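Local coordinates for separin (Saccharomyces cerevisiae, PDB 5U1T), which cleaves the MCD1/SCC1 subunit of cohesin as a caspase-like cysteine protease at the onset of anaphase, and so drives chromosome segregation, at residues 703-707 and 708-712; 733-736 and 737-741; 744-747 and 748-752; 718-721 and 722-726. One frame throughout, in Å; residues are numbered along the deposited sequence.

Interaction 1. Residues 703-707 and 708-712; sequences FQIYF and GKTLP
Ile705 O is gripped by two backbone amides of the following turn, Lys709 N at 2.8 Å and Thr710 N at 2.9 Å from it. One bond spans four residues and the other five, and their sharing of a single oxygen belongs to the pi-type turn that widens helix 700-714 here. The amide of Thr710 lies closer to the carbonyl plane, tilted by 16°, whereas that of Lys709 stands well above it; Thr710 OG1 adds a weak third bond. The wider spacing persists in the nearly straight bond from Leu711 N to Tyr706 O (2.7 Å, 166°). Pro712 has no amide hydrogen to carry the pattern on, and the helix kinks there.

With CG of Tyr706 opposite its backbone N (chi1 -174°), the ring reaches toward the next turn. Leu711 CB covers one face, Leu711 CD2 stands 3.7 Å from Tyr706 CE2, and Thr710, whose side chain crosses that of Tyr706 at about a right angle, brings its CB obliquely to 3.9 Å from Tyr706 CD1. A serine at Tyr706 would probably open a gap beside Thr710 and Leu711 and strip a neighbour from the Phe707 ring. Tyr706 CD2 sits 3.6 Å above the centre of that ring, while Leu711 runs alongside Phe707 and places CD2 3.6 Å from Phe707 CD1.

Interaction 2. Residues 733-736 and 737-741; sequences IKVI and LLNIK
From Ile733 to Ile740 the backbone forms regular alpha-helix, each amide from Leu737 to Ile740 bonding to the carbonyl four residues earlier, at 3.0 Å for Leu737 N to Ile733 O and 2.9 Å for Ile740 N to Ile736 O.

Two apolar pairs one turn apart follow this spacing. Leu737 crosses Ile733 at a slant, and its CD1 comes to 4.1 Å from Ile733 CG2. Ile740 meets Ile736 in a similar way, with Ile740 CD1 4.1 Å from Ile736 CG2. In Ile740 the CG1 branch stands beside the backbone N (chi1 -74°) and extends back along the helix, so its terminal methyl reaches the branch methyl of Ile736. Leu737 and Ile740 both pack against helices 756-775 and 782-805, whereas Leu738 faces Leu684 and Ala687 of helix 680-689. Lys734 sends its ammonium group to a salt bridge with Glu681.

The four main-chain bonds thus supply directional links between the segments, while the isoleucine and leucine branches of these two pairs meet by van der Waals contact, as expected where one helix is buried among several others.

Interaction 3. Residues 744-747 and 748-752; sequences NESA and KLNIK
The side-chain amide of Asn750 has Ser746 O and Ser746 OG on the same side of its plane, 3.3 Å and 4.0 Å from Asn750 ND2. Both lie oblique to the amide rather than squarely over it. Its ends are engaged beyond the helix: Asn750 OD1 accepts from Asn755, and ND2 makes a weak bond to Asp762, the carboxylate that also binds Ser746 OG. A second flat group, the carboxylate of Glu745, meets the aliphatic part of Lys748, whose CD approaches Glu745 OE1 to 3.7 Å from well out of the carboxylate plane. The two chains lie side by side and point the same way, but Lys748 bends at its last torsion (chi4 76°), and its NZ remains 5.2 Å from Glu745 OE1, so the opposite charges are near without being in contact.

This is the C-terminal end of helix 729-752, where main-chain bonds span four residues. Asn750 N bonds to Ser746 O at 3.0 Å and Ile751 N to Ala747 O at 3.0 Å, whereas Lys748 N to Asn744 O is long and weak. Around the helix, Ala747 packs on Cys763 of helix 756-775, and Leu749 on Phe703 of helix 700-714. Ile751 turns its CG2 methyl back over the preceding turn, 3.3 Å from Ala747 O, and the residue packs on Ile802 and Val756.

Interaction 4. Residues 718-721 and 722-726; sequences LFDI and NNDHN
The side chain of Asp720 leaves the main chain with CG opposite its backbone N (chi1 -171°), which carries the carboxylate across to Asp724 and His725. Its CB passes 4.0 Å from His725 CD2. Beyond it, CG lies 3.3 Å from Asp724 N. Asp720 OD1 takes a weak bond from Asp724 N at 3.2 Å, and Asp720 OD2 a nearly straight one from His725 N (3.0 Å, 173°); Asp724 N also lies 2.7 Å from Asp720 OD2. OD2 also approaches CD2 of the imidazole, whose plane is turned 75° from that of the carboxylate. Two negative charges come close as well, Asp720 OD1 standing 3.8 Å from Asp724 OD2, though the amide donors probably offset part of this repulsion for Asp720.

A leucine in place of Asp720 would probably leave the amides of Asp724 and His725 without these acceptors and let the second turn shift. The first turn rests on the main chain, with Asn723 N bonded to Asp720 O, while Asn723 OD1 accepts from Leu727 N. The arrangement is that of two consecutive type I beta turns sharing Asn723, bridged by an aspartate side chain, in the surface loop that joins helix 700-714 to helix 729-752.

Along the chain the order is interaction 1, interaction 4, interaction 2 and interaction 3, strictly in series; none nests in or crosses another, and each closes only a turn or two of backbone. Interaction 1 lies on helix 700-714, interactions 2 and 3 on helix 729-752, and interaction 4 in the loop between these roughly antiparallel helices. Phe719 of the loop packs against Leu711 and Pro712 as well as Asn739, so interaction 4 touches both interaction 1 and interaction 2. Farther from the loop, Phe703 meets Ser746 and Leu749, which brings interaction 1 against interaction 3. Interactions 3 and 4 remain about 11 Å apart at their nearest atoms.

Interaction 1. Residues 703-707 and 708-712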
loop_
_atom_site.group_PDB
_atom_site.type_symbol
_atom_site.label_atom_id
_atom_site.label_comp_id
_atom_site.label_asym_id
_atom_site.label_seq_id
_atom_site.Cartn_x
_atom_site.Cartn_y
_atom_site.Cartn_z
ATOM N N PHE A 703 5.207 13.056 -16.018
ATOM C CA PHE A 703 5.183 11.963 -15.102
ATOM C C PHE A 703 5.753 10.745 -15.770
ATOM O O PHE A 703 6.634 10.122 -15.252
ATOM C CB PHE A 703 3.738 11.719 -14.722
ATOM C CG PHE A 703 3.522 10.549 -13.835
ATOM C CD1 PHE A 703 3.433 9.293 -14.345
ATOM C CD2 PHE A 703 3.375 10.722 -12.496
ATOM C CE1 PHE A 703 3.226 8.220 -13.533
ATOM C CE2 PHE A 703 3.169 9.656 -11.676
ATOM C CZ PHE A 703 3.091 8.404 -12.195
ATOM N N GLN A 704 5.251 10.412 -16.940
ATOM C CA GLN A 704 5.712 9.232 -17.650
ATOM C C GLN A 704 7.183 9.334 -17.991
ATOM O O GLN A 704 7.889 8.332 -17.968
ATOM C CB GLN A 704 4.896 9.008 -18.924
ATOM C CG GLN A 704 3.514 8.403 -18.702
ATOM C CD GLN A 704 2.639 8.503 -19.953
ATOM O OE1 GLN A 704 3.144 8.737 -21.056
ATOM N NE2 GLN A 704 1.326 8.347 -19.782
ATOM N N ILE A 705 7.657 10.530 -18.311
ATOM C CA ILE A 705 9.074 10.664 -18.618
ATOM C C ILE A 705 9.896 10.316 -17.390
ATOM O O ILE A 705 10.869 9.569 -17.468
ATOM C CB ILE A 705 9.455 12.069 -19.077
ATOM C CG1 ILE A 705 8.620 12.488 -20.297
ATOM C CG2 ILE A 705 10.945 12.119 -19.379
ATOM C CD1 ILE A 705 8.976 11.782 -21.603
ATOM N N TYR A 706 9.470 10.838 -16.248
ATOM C CA TYR A 706 10.234 10.668 -15.032
ATOM C C TYR A 706 10.331 9.212 -14.575
ATOM O O TYR A 706 11.438 8.684 -14.384
ATOM C CB TYR A 706 9.649 11.498 -13.899
ATOM C CG TYR A 706 10.549 11.399 -12.707
ATOM C CD1 TYR A 706 11.843 11.898 -12.771
ATOM C CD2 TYR A 706 10.145 10.750 -11.549
ATOM C CE1 TYR A 706 12.691 11.794 -11.714
ATOM C CE2 TYR A 706 10.994 10.642 -10.473
ATOM C CZ TYR A 706 12.270 11.169 -10.560
ATOM O OH TYR A 706 13.142 11.068 -9.495
ATOM N N PHE A 707 9.177 8.576 -14.381
ATOM C CA PHE A 707 9.138 7.203 -13.891
ATOM C C PHE A 707 9.377 6.163 -14.985
ATOM O O PHE A 707 9.743 5.017 -14.687
ATOM C CB PHE A 707 7.806 6.934 -13.209
ATOM C CG PHE A 707 7.626 7.699 -11.951
ATOM C CD1 PHE A 707 8.266 7.290 -10.784
ATOM C CD2 PHE A 707 6.844 8.838 -11.926
ATOM C CE1 PHE A 707 8.112 7.991 -9.623
ATOM C CE2 PHE A 707 6.685 9.545 -10.767
ATOM C CZ PHE A 707 7.322 9.118 -9.606
ATOM N N GLY A 708 9.177 6.564 -16.240
ATOM C CA GLY A 708 9.303 5.660 -17.363
ATOM C C GLY A 708 10.632 5.744 -18.073
ATOM O O GLY A 708 11.029 4.791 -18.724
ATOM N N LYS A 709 11.329 6.869 -17.963
ATOM C CA LYS A 709 12.642 6.988 -18.594
ATOM C C LYS A 709 13.735 7.421 -17.604
ATOM O O LYS A 709 14.669 6.650 -17.312
ATOM C CB LYS A 709 12.577 7.955 -19.778
ATOM C CG LYS A 709 11.735 7.451 -20.965
ATOM C CD LYS A 709 12.248 8.026 -22.283
ATOM C CE LYS A 709 11.915 7.142 -23.499
ATOM N NZ LYS A 709 10.503 7.285 -23.961
ATOM N N THR A 710 13.616 8.639 -17.081
ATOM C CA THR A 710 14.620 9.213 -16.171
ATOM C C THR A 710 14.988 8.309 -14.977
ATOM O O THR A 710 16.149 7.893 -14.819
ATOM C CB THR A 710 14.131 10.567 -15.623
ATOM O OG1 THR A 710 13.643 11.364 -16.710
ATOM C CG2 THR A 710 15.257 11.301 -14.909
ATOM N N LEU A 711 13.996 8.013 -14.145
ATOM C CA LEU A 711 14.208 7.192 -12.957
ATOM C C LEU A 711 14.768 5.774 -13.242
ATOM O O LEU A 711 15.675 5.323 -12.543
ATOM C CB LEU A 711 12.903 7.098 -12.165
ATOM C CG LEU A 711 13.025 6.618 -10.727
ATOM C CD1 LEU A 711 14.295 7.187 -10.114
ATOM C CD2 LEU A 711 11.806 7.041 -9.931
ATOM N N PRO A 712 14.243 5.061 -14.260
ATOM C CA PRO A 712 14.877 3.774 -14.582
ATOM C C PRO A 712 16.308 3.890 -15.104
ATOM O O PRO A 712 17.053 2.912 -15.004
ATOM C CB PRO A 712 13.971 3.203 -15.676
ATOM C CG PRO A 712 12.677 3.872 -15.496
ATOM C CD PRO A 712 13.005 5.255 -15.038
#

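Interaction 2. Residues 733-736 and 737-741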
loop_
_atom_site.group_PDB
_atom_site.type_symbol
_atom_site.label_atom_id
_atom_site.label_comp_id
_atom_site.label_asym_id
_atom_site.label_seq_id
_atom_site.Cartn_x
_atom_site.Cartn_y
_atom_site.Cartn_z
ATOM N N ILE A 733 10.293 -6.977 -1.904
ATOM C CA ILE A 733 8.888 -6.684 -1.668
ATOM C C ILE A 733 8.635 -5.180 -1.821
ATOM O O ILE A 733 7.635 -4.755 -2.424
ATOM C CB ILE A 733 8.443 -7.150 -0.270
ATOM C CG1 ILE A 733 8.502 -8.671 -0.156
ATOM C CG2 ILE A 733 7.036 -6.672 0.042
ATOM C CD1 ILE A 733 7.480 -9.383 -0.974
ATOM N N LYS A 734 9.564 -4.378 -1.302
ATOM C CA LYS A 734 9.434 -2.927 -1.340
ATOM C C LYS A 734 9.550 -2.378 -2.764
ATOM O O LYS A 734 8.888 -1.399 -3.103
ATOM C CB LYS A 734 10.472 -2.277 -0.421
ATOM C CG LYS A 734 10.046 -2.227 1.048
ATOM C CD LYS A 734 11.200 -1.830 1.963
ATOM C CE LYS A 734 10.740 -1.673 3.413
ATOM N NZ LYS A 734 11.728 -0.908 4.263
ATOM N N VAL A 735 10.383 -3.012 -3.591
ATOM C CA VAL A 735 10.492 -2.667 -5.012
ATOM C C VAL A 735 9.159 -2.905 -5.746
ATOM O O VAL A 735 8.674 -2.042 -6.480
ATOM C CB VAL A 735 11.641 -3.475 -5.701
ATOM C CG1 VAL A 735 11.471 -3.522 -7.203
ATOM C CG2 VAL A 735 13.002 -2.890 -5.346
ATOM N N ILE A 736 8.568 -4.074 -5.538
ATOM C CA ILE A 736 7.312 -4.405 -6.180
ATOM C C ILE A 736 6.251 -3.413 -5.744
ATOM O O ILE A 736 5.483 -2.929 -6.563
ATOM C CB ILE A 736 6.855 -5.838 -5.855
ATOM C CG1 ILE A 736 7.904 -6.852 -6.311
ATOM C CG2 ILE A 736 5.554 -6.147 -6.548
ATOM C CD1 ILE A 736 7.507 -8.300 -6.035
ATOM N N LEU A 737 6.224 -3.094 -4.454
ATOM C CA LEU A 737 5.285 -2.100 -3.939
ATOM C C LEU A 737 5.478 -0.730 -4.595
ATOM O O LEU A 737 4.506 -0.017 -4.821
ATOM C CB LEU A 737 5.411 -1.963 -2.423
ATOM C CG LEU A 737 4.943 -3.149 -1.586
ATOM C CD1 LEU A 737 5.333 -2.941 -0.130
ATOM C CD2 LEU A 737 3.449 -3.374 -1.715
ATOM N N LEU A 738 6.725 -0.364 -4.892
ATOM C CA LEU A 738 6.997 0.905 -5.562
ATOM C C LEU A 738 6.324 0.926 -6.927
ATOM O O LEU A 738 5.674 1.904 -7.309
ATOM C CB LEU A 738 8.503 1.142 -5.724
ATOM C CG LEU A 738 8.860 2.400 -6.515
ATOM C CD1 LEU A 738 8.662 3.634 -5.666
ATOM C CD2 LEU A 738 10.263 2.332 -7.074
ATOM N N ASN A 739 6.496 -0.169 -7.660
ATOM C CA ASN A 739 5.988 -0.263 -9.015
ATOM C C ASN A 739 4.473 -0.385 -9.015
ATOM O O ASN A 739 3.821 0.032 -9.952
ATOM C CB ASN A 739 6.635 -1.435 -9.749
ATOM C CG ASN A 739 8.073 -1.135 -10.185
ATOM O OD1 ASN A 739 9.009 -1.250 -9.391
ATOM N ND2 ASN A 739 8.253 -0.770 -11.447
ATOM N N ILE A 740 3.919 -0.946 -7.950
ATOM C CA ILE A 740 2.481 -1.006 -7.793
ATOM C C ILE A 740 1.939 0.413 -7.656
ATOM O O ILE A 740 0.971 0.803 -8.318
ATOM C CB ILE A 740 2.088 -1.855 -6.575
ATOM C CG1 ILE A 740 2.302 -3.343 -6.893
ATOM C CG2 ILE A 740 0.656 -1.556 -6.148
ATOM C CD1 ILE A 740 2.026 -4.310 -5.740
ATOM N N LYS A 741 2.599 1.191 -6.807
ATOM C CA LYS A 741 2.209 2.570 -6.562
ATOM C C LYS A 741 2.358 3.426 -7.821
ATOM O O LYS A 741 1.564 4.328 -8.041
ATOM C CB LYS A 741 3.041 3.154 -5.421
ATOM C CG LYS A 741 2.428 4.331 -4.710
ATOM C CD LYS A 741 3.418 4.941 -3.757
ATOM C CE LYS A 741 2.881 6.202 -3.141
ATOM N NZ LYS A 741 3.935 6.913 -2.399
#

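Interaction 3. Residues 744-747 and 748-752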
loop_
_atom_site.group_PDB
_atom_site.type_symbol
_atom_site.label_atom_id
_atom_site.label_comp_id
_atom_site.label_asym_id
_atom_site.label_seq_id
_atom_site.Cartn_x
_atom_site.Cartn_y
_atom_site.Cartn_z
ATOM N N ASN A 744 -0.609 2.597 -10.067
ATOM C CA ASN A 744 -1.834 3.084 -9.459
ATOM C C ASN A 744 -2.052 4.570 -9.717
ATOM O O ASN A 744 -3.168 4.996 -10.010
ATOM C CB ASN A 744 -1.825 2.820 -7.950
ATOM C CG ASN A 744 -2.669 1.629 -7.559
ATOM O OD1 ASN A 744 -3.439 1.105 -8.363
ATOM N ND2 ASN A 744 -2.538 1.195 -6.312
ATOM N N GLU A 745 -0.992 5.364 -9.606
ATOM C CA GLU A 745 -1.137 6.793 -9.828
ATOM C C GLU A 745 -1.185 7.102 -11.309
ATOM O O GLU A 745 -1.799 8.085 -11.731
ATOM C CB GLU A 745 -0.013 7.564 -9.156
ATOM C CG GLU A 745 -0.298 7.767 -7.695
ATOM C CD GLU A 745 -1.125 9.000 -7.440
ATOM O OE1 GLU A 745 -2.123 8.918 -6.700
ATOM O OE2 GLU A 745 -0.761 10.061 -7.962
ATOM N N SER A 746 -0.545 6.249 -12.092
ATOM C CA SER A 746 -0.566 6.408 -13.527
ATOM C C SER A 746 -1.980 6.198 -14.079
ATOM O O SER A 746 -2.381 6.838 -15.057
ATOM C CB SER A 746 0.406 5.449 -14.182
ATOM O OG SER A 746 0.554 5.802 -15.539
ATOM N N ALA A 747 -2.729 5.307 -13.438
ATOM C CA ALA A 747 -4.137 5.141 -13.755
ATOM C C ALA A 747 -4.899 6.451 -13.504
ATOM O O ALA A 747 -5.680 6.890 -14.353
ATOM C CB ALA A 747 -4.749 4.002 -12.942
ATOM N N LYS A 748 -4.656 7.066 -12.344
ATOM C CA LYS A 748 -5.316 8.300 -11.937
ATOM C C LYS A 748 -5.007 9.436 -12.919
ATOM O O LYS A 748 -5.901 10.187 -13.317
ATOM C CB LYS A 748 -4.887 8.681 -10.517
ATOM C CG LYS A 748 -5.873 9.534 -9.730
ATOM C CD LYS A 748 -5.286 9.957 -8.377
ATOM C CE LYS A 748 -6.312 10.683 -7.511
ATOM N NZ LYS A 748 -7.291 9.737 -6.918
ATOM N N LEU A 749 -3.751 9.552 -13.333
ATOM C CA LEU A 749 -3.375 10.604 -14.267
ATOM C C LEU A 749 -4.028 10.425 -15.626
ATOM O O LEU A 749 -4.615 11.370 -16.168
ATOM C CB LEU A 749 -1.867 10.662 -14.456
ATOM C CG LEU A 749 -1.133 11.588 -13.505
ATOM C CD1 LEU A 749 0.268 11.736 -13.963
ATOM C CD2 LEU A 749 -1.799 12.937 -13.426
ATOM N N ASN A 750 -3.889 9.222 -16.181
ATOM C CA ASN A 750 -4.475 8.872 -17.467
ATOM C C ASN A 750 -5.975 9.152 -17.518
ATOM O O ASN A 750 -6.472 9.765 -18.465
ATOM C CB ASN A 750 -4.219 7.404 -17.776
ATOM C CG ASN A 750 -2.981 7.194 -18.614
ATOM O OD1 ASN A 750 -2.687 7.974 -19.517
ATOM N ND2 ASN A 750 -2.247 6.129 -18.319
ATOM N N ILE A 751 -6.689 8.718 -16.484
ATOM C CA ILE A 751 -8.133 8.853 -16.462
ATOM C C ILE A 751 -8.560 10.302 -16.236
ATOM O O ILE A 751 -9.565 10.747 -16.801
ATOM C CB ILE A 751 -8.779 7.943 -15.390
ATOM C CG1 ILE A 751 -10.266 7.779 -15.682
ATOM C CG2 ILE A 751 -8.552 8.462 -13.974
ATOM C CD1 ILE A 751 -10.528 6.996 -16.948
ATOM N N LYS A 752 -7.796 11.054 -15.446
ATOM C CA LYS A 752 -8.090 12.475 -15.266
ATOM C C LYS A 752 -7.827 13.196 -16.598
ATOM O O LYS A 752 -8.334 14.291 -16.832
ATOM C CB LYS A 752 -7.266 13.080 -14.099
ATOM C CG LYS A 752 -7.809 12.689 -12.681
ATOM C CD LYS A 752 -7.138 13.428 -11.502
ATOM C CE LYS A 752 -7.897 13.210 -10.181
ATOM N NZ LYS A 752 -7.234 13.844 -8.997
#

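Interaction 4. Residues 718-721 and 722-726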
loop_
_atom_site.group_PDB
_atom_site.type_symbol
_atom_site.label_atom_id
_atom_site.label_comp_id
_atom_site.label_asym_id
_atom_site.label_seq_id
_atom_site.Cartn_x
_atom_site.Cartn_y
_atom_site.Cartn_z
ATOM N N LEU A 718 15.305 -0.221 -9.053
ATOM C CA LEU A 718 14.010 0.240 -8.560
ATOM C C LEU A 718 12.912 -0.438 -9.349
ATOM O O LEU A 718 11.747 -0.417 -8.970
ATOM C CB LEU A 718 13.864 1.760 -8.678
ATOM C CG LEU A 718 14.676 2.653 -7.749
ATOM C CD1 LEU A 718 14.277 4.097 -7.935
ATOM C CD2 LEU A 718 14.486 2.213 -6.309
ATOM N N PHE A 719 13.308 -1.045 -10.459
ATOM C CA PHE A 719 12.361 -1.623 -11.394
ATOM C C PHE A 719 12.703 -3.071 -11.699
ATOM O O PHE A 719 12.359 -3.584 -12.762
ATOM C CB PHE A 719 12.334 -0.799 -12.676
ATOM C CG PHE A 719 12.093 0.669 -12.442
ATOM C CD1 PHE A 719 13.153 1.535 -12.200
ATOM C CD2 PHE A 719 10.805 1.182 -12.451
ATOM C CE1 PHE A 719 12.931 2.881 -11.971
ATOM C CE2 PHE A 719 10.582 2.525 -12.234
ATOM C CZ PHE A 719 11.647 3.374 -11.990
ATOM N N ASP A 720 13.389 -3.727 -10.764
ATOM C CA ASP A 720 13.732 -5.131 -10.935
ATOM C C ASP A 720 12.710 -6.010 -10.244
ATOM O O ASP A 720 12.990 -6.625 -9.219
ATOM C CB ASP A 720 15.118 -5.425 -10.391
ATOM C CG ASP A 720 15.584 -6.816 -10.738
ATOM O OD1 ASP A 720 15.005 -7.421 -11.674
ATOM O OD2 ASP A 720 16.531 -7.294 -10.081
ATOM N N ILE A 721 11.523 -6.067 -10.833
ATOM C CA ILE A 721 10.407 -6.782 -10.239
ATOM C C ILE A 721 10.558 -8.292 -10.385
ATOM O O ILE A 721 9.775 -9.056 -9.819
ATOM C CB ILE A 721 9.072 -6.328 -10.855
ATOM C CG1 ILE A 721 9.174 -6.265 -12.377
ATOM C CG2 ILE A 721 8.695 -4.971 -10.320
ATOM C CD1 ILE A 721 8.519 -7.422 -13.083
ATOM N N ASN A 722 11.566 -8.716 -11.145
ATOM C CA ASN A 722 11.905 -10.132 -11.235
ATOM C C ASN A 722 13.036 -10.505 -10.279
ATOM O O ASN A 722 13.461 -11.657 -10.241
ATOM C CB ASN A 722 12.285 -10.502 -12.671
ATOM C CG ASN A 722 11.073 -10.652 -13.568
ATOM O OD1 ASN A 722 9.936 -10.685 -13.100
ATOM N ND2 ASN A 722 11.312 -10.757 -14.866
ATOM N N ASN A 723 13.505 -9.518 -9.514
ATOM C CA ASN A 723 14.652 -9.649 -8.600
ATOM C C ASN A 723 15.852 -10.421 -9.149
ATOM O O ASN A 723 16.349 -11.349 -8.512
ATOM C CB ASN A 723 14.219 -10.297 -7.287
ATOM C CG ASN A 723 15.122 -9.914 -6.131
ATOM O OD1 ASN A 723 15.997 -9.059 -6.272
ATOM N ND2 ASN A 723 14.912 -10.536 -4.978
ATOM N N ASP A 724 16.333 -10.026 -10.320
ATOM C CA ASP A 724 17.505 -10.654 -10.889
ATOM C C ASP A 724 18.752 -10.349 -10.071
ATOM O O ASP A 724 19.628 -11.206 -9.952
ATOM C CB ASP A 724 17.671 -10.214 -12.329
ATOM C CG ASP A 724 16.430 -10.484 -13.141
ATOM O OD1 ASP A 724 15.607 -11.303 -12.667
ATOM O OD2 ASP A 724 16.271 -9.884 -14.231
ATOM N N HIS A 725 18.825 -9.156 -9.477
ATOM C CA HIS A 725 19.978 -8.790 -8.638
ATOM C C HIS A 725 19.891 -9.438 -7.270
ATOM O O HIS A 725 20.742 -9.215 -6.405
ATOM C CB HIS A 725 20.087 -7.276 -8.474
ATOM C CG HIS A 725 20.038 -6.526 -9.769
ATOM N ND1 HIS A 725 21.084 -6.526 -10.672
ATOM C CD2 HIS A 725 19.069 -5.747 -10.313
ATOM C CE1 HIS A 725 20.761 -5.780 -11.715
ATOM N NE2 HIS A 725 19.541 -5.301 -11.525
ATOM N N ASN A 726 18.848 -10.240 -7.098
ATOM C CA ASN A 726 18.562 -10.944 -5.854
ATOM C C ASN A 726 18.779 -10.120 -4.588
ATOM O O ASN A 726 19.693 -10.389 -3.819
ATOM C CB ASN A 726 19.387 -12.234 -5.771
ATOM C CG ASN A 726 18.555 -13.411 -5.273
ATOM O OD1 ASN A 726 18.543 -13.724 -4.071
ATOM N ND2 ASN A 726 17.811 -14.043 -6.196
#